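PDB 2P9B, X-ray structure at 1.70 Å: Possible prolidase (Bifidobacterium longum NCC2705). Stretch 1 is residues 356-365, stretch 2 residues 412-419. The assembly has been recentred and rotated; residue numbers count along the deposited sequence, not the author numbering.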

ATOM      1  N   THR A 356      -6.761   6.218   0.183  1.00  9.78           N
ATOM      2  CA  THR A 356      -5.710   5.679  -0.673  1.00 10.41           C
ATOM      3  C   THR A 356      -5.704   6.368  -2.046  1.00 10.90           C
ATOM      4  O   THR A 356      -4.643   6.661  -2.593  1.00 10.54           O
ATOM      5  CB  THR A 356      -5.885   4.154  -0.871  1.00 10.64           C
ATOM      6  OG1 THR A 356      -5.703   3.491   0.382  1.00 12.55           O
ATOM      7  CG2 THR A 356      -4.864   3.615  -1.876  1.00 10.10           C
ATOM      8  N   TRP A 357      -6.894   6.645  -2.578  1.00 12.00           N
ATOM      9  CA  TRP A 357      -7.023   7.269  -3.895  1.00 12.91           C
ATOM     10  C   TRP A 357      -6.215   8.561  -4.043  1.00 12.39           C
ATOM     11  O   TRP A 357      -5.710   8.868  -5.124  1.00 12.74           O
ATOM     12  CB  TRP A 357      -8.496   7.571  -4.208  1.00 14.04           C
ATOM     13  CG  TRP A 357      -9.036   8.729  -3.419  1.00 13.99           C
ATOM     14  CD1 TRP A 357      -9.528   8.702  -2.148  1.00 15.15           C
ATOM     15  CD2 TRP A 357      -9.028  10.107  -3.818  1.00 15.37           C
ATOM     16  NE1 TRP A 357      -9.818   9.981  -1.725  1.00 16.53           N
ATOM     17  CE2 TRP A 357      -9.520  10.859  -2.730  1.00 15.98           C
ATOM     18  CE3 TRP A 357      -8.643  10.776  -4.989  1.00 15.52           C
ATOM     19  CZ2 TRP A 357      -9.639  12.253  -2.780  1.00 17.42           C
ATOM     20  CZ3 TRP A 357      -8.761  12.162  -5.035  1.00 18.21           C
ATOM     21  CH2 TRP A 357      -9.256  12.882  -3.933  1.00 18.10           C
ATOM     22  N   ARG A 358      -6.105   9.320  -2.959  1.00 10.90           N
ATOM     23  CA  ARG A 358      -5.381  10.586  -2.984  1.00 10.74           C
ATOM     24  C   ARG A 358      -3.926  10.406  -3.401  1.00 10.43           C
ATOM     25  O   ARG A 358      -3.351  11.281  -4.050  1.00 12.60           O
ATOM     26  CB  ARG A 358      -5.440  11.257  -1.607  1.00 11.60           C
ATOM     27  CG  ARG A 358      -4.686  12.582  -1.530  1.00 13.64           C
ATOM     28  CD  ARG A 358      -5.450  13.702  -2.223  1.00 15.94           C
ATOM     29  NE  ARG A 358      -6.595  14.133  -1.427  1.00 17.52           N
ATOM     30  CZ  ARG A 358      -7.401  15.137  -1.756  1.00 19.13           C
ATOM     31  NH1 ARG A 358      -7.195  15.818  -2.876  1.00 18.58           N
ATOM     32  NH2 ARG A 358      -8.403  15.471  -0.955  1.00 19.38           N
ATOM     33  N   GLU A 359      -3.328   9.275  -3.038  1.00 10.55           N
ATOM     34  CA  GLU A 359      -1.923   9.027  -3.377  1.00 10.55           C
ATOM     35  C   GLU A 359      -1.702   9.003  -4.883  1.00 10.78           C
ATOM     36  O   GLU A 359      -0.653   9.434  -5.371  1.00 10.91           O
ATOM     37  CB  GLU A 359      -1.441   7.703  -2.759  1.00  9.25           C
ATOM     38  CG  GLU A 359       0.073   7.433  -2.901  1.00  9.97           C
ATOM     39  CD  GLU A 359       0.966   8.430  -2.150  1.00 11.50           C
ATOM     40  OE1 GLU A 359       0.462   9.194  -1.300  1.00 14.73           O
ATOM     41  OE2 GLU A 359       2.187   8.437  -2.410  1.00 13.16           O
ATOM     42  N   LEU A 360      -2.683   8.500  -5.625  1.00 11.03           N
ATOM     43  CA  LEU A 360      -2.542   8.451  -7.078  1.00 10.87           C
ATOM     44  C   LEU A 360      -2.566   9.863  -7.648  1.00 12.86           C
ATOM     45  O   LEU A 360      -1.813  10.182  -8.567  1.00 12.03           O
ATOM     46  CB  LEU A 360      -3.654   7.611  -7.713  1.00 10.67           C
ATOM     47  CG  LEU A 360      -3.543   6.094  -7.540  1.00 10.58           C
ATOM     48  CD1 LEU A 360      -3.892   5.697  -6.113  1.00 11.55           C
ATOM     49  CD2 LEU A 360      -4.470   5.406  -8.520  1.00 11.50           C
ATOM     50  N   GLU A 361      -3.427  10.714  -7.097  1.00 13.52           N
ATOM     51  CA  GLU A 361      -3.500  12.089  -7.577  1.00 15.32           C
ATOM     52  C   GLU A 361      -2.200  12.819  -7.282  1.00 15.68           C
ATOM     53  O   GLU A 361      -1.753  13.651  -8.074  1.00 16.11           O
ATOM     54  CB  GLU A 361      -4.676  12.834  -6.935  1.00 19.42           C
ATOM     55  CG  GLU A 361      -6.004  12.531  -7.613  1.00 25.28           C
ATOM     56  CD  GLU A 361      -6.974  13.703  -7.580  1.00 28.31           C
ATOM     57  OE1 GLU A 361      -7.970  13.659  -8.335  1.00 29.29           O
ATOM     58  OE2 GLU A 361      -6.752  14.659  -6.803  1.00 28.77           O
ATOM     59  N   LEU A 362      -1.591  12.494  -6.144  1.00 14.66           N
ATOM     60  CA  LEU A 362      -0.337  13.117  -5.748  1.00 14.06           C
ATOM     61  C   LEU A 362       0.835  12.657  -6.616  1.00 14.21           C
ATOM     62  O   LEU A 362       1.731  13.442  -6.901  1.00 14.80           O
ATOM     63  CB  LEU A 362      -0.041  12.841  -4.269  1.00 13.67           C
ATOM     64  CG  LEU A 362      -1.037  13.445  -3.271  1.00 15.18           C
ATOM     65  CD1 LEU A 362      -0.657  13.039  -1.856  1.00 16.51           C
ATOM     66  CD2 LEU A 362      -1.053  14.965  -3.399  1.00 16.47           C
ATOM     67  N   LEU A 363       0.838  11.391  -7.033  1.00 13.93           N
ATOM     68  CA  LEU A 363       1.918  10.899  -7.887  1.00 13.69           C
ATOM     69  C   LEU A 363       1.844  11.600  -9.243  1.00 14.16           C
ATOM     70  O   LEU A 363       2.861  11.849  -9.891  1.00 14.80           O
ATOM     71  CB  LEU A 363       1.822   9.383  -8.067  1.00 13.81           C
ATOM     72  CG  LEU A 363       2.197   8.554  -6.829  1.00 13.53           C
ATOM     73  CD1 LEU A 363       1.895   7.087  -7.088  1.00 15.97           C
ATOM     74  CD2 LEU A 363       3.673   8.740  -6.497  1.00 14.17           C
ATOM     75  N   VAL A 364       0.633  11.923  -9.673  1.00 13.70           N
ATOM     76  CA  VAL A 364       0.471  12.618 -10.941  1.00 14.97           C
ATOM     77  C   VAL A 364       0.899  14.078 -10.796  1.00 14.98           C
ATOM     78  O   VAL A 364       1.619  14.608 -11.637  1.00 15.74           O
ATOM     79  CB  VAL A 364      -1.001  12.580 -11.425  1.00 15.23           C
ATOM     80  CG1 VAL A 364      -1.164  13.450 -12.669  1.00 16.78           C
ATOM     81  CG2 VAL A 364      -1.410  11.150 -11.734  1.00 14.30           C
ATOM     82  N   ALA A 365       0.466  14.721  -9.718  1.00 16.38           N
ATOM     83  CA  ALA A 365       0.786  16.129  -9.507  1.00 17.15           C
ATOM     84  C   ALA A 365       2.229  16.430  -9.102  1.00 17.81           C
ATOM     85  O   ALA A 365       2.759  17.492  -9.439  1.00 19.09           O
ATOM     86  CB  ALA A 365      -0.171  16.724  -8.480  1.00 19.06           C
ATOM     87  N   ASP A 412     -10.029   9.490 -16.607  1.00 20.74           N
ATOM     88  CA  ASP A 412     -10.448  10.844 -16.956  1.00 22.36           C
ATOM     89  C   ASP A 412     -10.440  11.757 -15.736  1.00 21.70           C
ATOM     90  O   ASP A 412     -10.285  12.975 -15.861  1.00 21.92           O
ATOM     91  CB  ASP A 412     -11.846  10.830 -17.581  1.00 24.50           C
ATOM     92  CG  ASP A 412     -11.896  10.041 -18.871  1.00 28.40           C
ATOM     93  OD1 ASP A 412     -10.921  10.113 -19.647  1.00 29.51           O
ATOM     94  OD2 ASP A 412     -12.914   9.359 -19.113  1.00 30.09           O
ATOM     95  N   ASP A 413     -10.611  11.167 -14.557  1.00 19.27           N
ATOM     96  CA  ASP A 413     -10.608  11.917 -13.300  1.00 18.33           C
ATOM     97  C   ASP A 413     -10.383  10.914 -12.174  1.00 16.96           C
ATOM     98  O   ASP A 413     -11.264  10.110 -11.870  1.00 16.96           O
ATOM     99  CB  ASP A 413     -11.949  12.623 -13.085  1.00 22.04           C
ATOM    100  CG  ASP A 413     -11.895  13.661 -11.974  1.00 25.46           C
ATOM    101  OD1 ASP A 413     -11.179  13.444 -10.974  1.00 23.32           O
ATOM    102  OD2 ASP A 413     -12.584  14.698 -12.097  1.00 30.47           O
ATOM    103  N   LEU A 414      -9.209  10.964 -11.556  1.00 16.41           N
ATOM    104  CA  LEU A 414      -8.895  10.033 -10.485  1.00 15.09           C
ATOM    105  C   LEU A 414      -9.827  10.128  -9.282  1.00 15.83           C
ATOM    106  O   LEU A 414      -9.891   9.201  -8.482  1.00 15.77           O
ATOM    107  CB  LEU A 414      -7.443  10.214 -10.038  1.00 15.73           C
ATOM    108  CG  LEU A 414      -6.416   9.712 -11.058  1.00 13.43           C
ATOM    109  CD1 LEU A 414      -5.019  10.203 -10.685  1.00 14.07           C
ATOM    110  CD2 LEU A 414      -6.460   8.181 -11.099  1.00 15.03           C
ATOM    111  N   ARG A 415     -10.558  11.234  -9.149  1.00 16.95           N
ATOM    112  CA  ARG A 415     -11.462  11.364  -8.014  1.00 17.39           C
ATOM    113  C   ARG A 415     -12.615  10.367  -8.141  1.00 16.36           C
ATOM    114  O   ARG A 415     -13.387  10.171  -7.201  1.00 17.49           O
ATOM    115  CB  ARG A 415     -11.998  12.798  -7.898  1.00 22.23           C
ATOM    116  CG  ARG A 415     -12.731  13.067  -6.585  1.00 26.09           C
ATOM    117  CD  ARG A 415     -13.078  14.538  -6.424  1.00 30.33           C
ATOM    118  NE  ARG A 415     -11.938  15.355  -6.008  1.00 31.40           N
ATOM    119  CZ  ARG A 415     -11.502  15.463  -4.755  1.00 32.61           C
ATOM    120  NH1 ARG A 415     -12.108  14.803  -3.777  1.00 31.87           N
ATOM    121  NH2 ARG A 415     -10.471  16.250  -4.477  1.00 32.05           N
ATOM    122  N   ALA A 416     -12.720   9.726  -9.302  1.00 15.19           N
ATOM    123  CA  ALA A 416     -13.757   8.722  -9.523  1.00 13.39           C
ATOM    124  C   ALA A 416     -13.517   7.577  -8.539  1.00 13.31           C
ATOM    125  O   ALA A 416     -14.422   6.802  -8.226  1.00 13.48           O
ATOM    126  CB  ALA A 416     -13.687   8.199 -10.952  1.00 14.40           C
ATOM    127  N   LEU A 417     -12.285   7.483  -8.049  1.00 13.05           N
ATOM    128  CA  LEU A 417     -11.914   6.431  -7.106  1.00 12.35           C
ATOM    129  C   LEU A 417     -12.457   6.668  -5.699  1.00 12.39           C
ATOM    130  O   LEU A 417     -12.667   5.725  -4.940  1.00 13.70           O
ATOM    131  CB  LEU A 417     -10.386   6.315  -7.024  1.00 12.40           C
ATOM    132  CG  LEU A 417      -9.601   5.918  -8.277  1.00 13.20           C
ATOM    133  CD1 LEU A 417      -8.118   6.108  -8.017  1.00 13.84           C
ATOM    134  CD2 LEU A 417      -9.891   4.467  -8.648  1.00 14.53           C
ATOM    135  N   GLU A 418     -12.688   7.929  -5.356  1.00 13.85           N
ATOM    136  CA  GLU A 418     -13.142   8.282  -4.016  1.00 13.81           C
ATOM    137  C   GLU A 418     -14.416   7.593  -3.529  1.00 14.12           C
ATOM    138  O   GLU A 418     -14.487   7.176  -2.374  1.00 15.16           O
ATOM    139  CB  GLU A 418     -13.294   9.801  -3.906  1.00 14.97           C
ATOM    140  CG  GLU A 418     -13.569  10.290  -2.487  1.00 17.08           C
ATOM    141  CD  GLU A 418     -13.549  11.801  -2.379  1.00 20.36           C
ATOM    142  OE1 GLU A 418     -13.850  12.473  -3.385  1.00 20.18           O
ATOM    143  OE2 GLU A 418     -13.249  12.316  -1.284  1.00 20.75           O
ATOM    144  N   HIS A 419     -15.414   7.468  -4.396  1.00 13.76           N
ATOM    145  CA  HIS A 419     -16.666   6.834  -3.995  1.00 16.00           C
ATOM    146  C   HIS A 419     -16.983   5.604  -4.836  1.00 15.33           C
ATOM    147  O   HIS A 419     -17.665   5.694  -5.859  1.00 17.48           O
ATOM    148  CB  HIS A 419     -17.822   7.836  -4.090  1.00 17.34           C
ATOM    149  CG  HIS A 419     -17.606   9.087  -3.295  1.00 20.33           C
ATOM    150  ND1 HIS A 419     -16.904  10.169  -3.784  1.00 22.05           N
ATOM    151  CD2 HIS A 419     -17.977   9.418  -2.035  1.00 21.39           C
ATOM    152  CE1 HIS A 419     -16.854  11.112  -2.860  1.00 22.98           C
ATOM    153  NE2 HIS A 419     -17.498  10.681  -1.789  1.00 23.01           N
TER

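Residues 356-365 lie in a helix that continues further along the chain, whereas stretch 2 is a loop that tightens into a 3-10 segment that begins at Leu414. Within the helix, backbone bonds such as Leu362 N to Arg358 O (3.0 Å) and Ala365 N to Glu361 O (3.0 Å) follow the i to i-4 pattern. The second stretch is wound more tightly, with i to i-3 bonds from Ala416 N to Asp413 O, Leu417 N to Leu414 O and Glu418 N to Arg415 O, each 3.0 Å. The CA atoms pair most closely at two places: Trp357 CA lies 5.9 Å from Leu417 CA, and Glu361 CA lies 6.5 Å from Leu414 CA. The helical pair is four positions apart in sequence and the 3-10 pair three, about one turn of each, so both elements return to the contact after a turn. No hydrogen bond or salt bridge crosses between the stretches; the stretches bury 462 Å², both sides summed, mostly through contacts that involve side chains.

Trp357 gives up the most surface. Its CB points toward stretch 2 and meets Leu417 CB at 3.6 Å, and its chi1 is p. The indole receives Glu418 over one face: Glu418 CB stands 4.1 Å from the centroid of the five-membered ring, 9° off the normal, a CH-pi contact made by the aliphatic part of an acidic side chain. At the six-membered end, Trp357 CH2 lies 3.4 Å from Arg415 NH1, over a face of the guanidinium. Arg415 is held from within its own stretch: NH1 donates to Glu418 OE1 at 2.9 Å in a salt bridge, so the same glutamate that covers the indole with its methylene groups ties down the arginine with its carboxylate. The backbone N of Arg415 also donates to Asp413 OD1 at 2.9 Å, bracing the start of the 3-10 segment.

One turn along the helix, leucines fill the buried side of the contact. Leu360 and Leu417 both point toward the opposing stretch and meet through Leu360 CD2 and Leu417 CD1 at 3.7 Å. Leu414, the most covered residue of stretch 2, reaches the helix with its CD1, which lies 4.2 Å from Leu360 CB and 3.9 Å from Val364 CG2. Branched apolar chains suit this place because they fill space without polar groups needing partners. Glu361, partly exposed, packs its CG 3.6 Å from Leu414 CB, and its OE1 comes within 3.6 Å of Arg415 N without a hydrogen bond.

Not every approach is favourable by charge. Arg358 NH1 comes within 3.7 Å of Arg415 NH2, and Glu361 OE1 within 4.2 Å of Asp413 OD1. Arg358 starts away from stretch 2, but its long chain brings the guanidinium back; its NH2 and Arg415 NH2 are hydrogen-bonded elsewhere in the structure. Thr356, Glu359, Leu362 and Leu363 make no contact with stretch 2, and Ala416 points away from the helix.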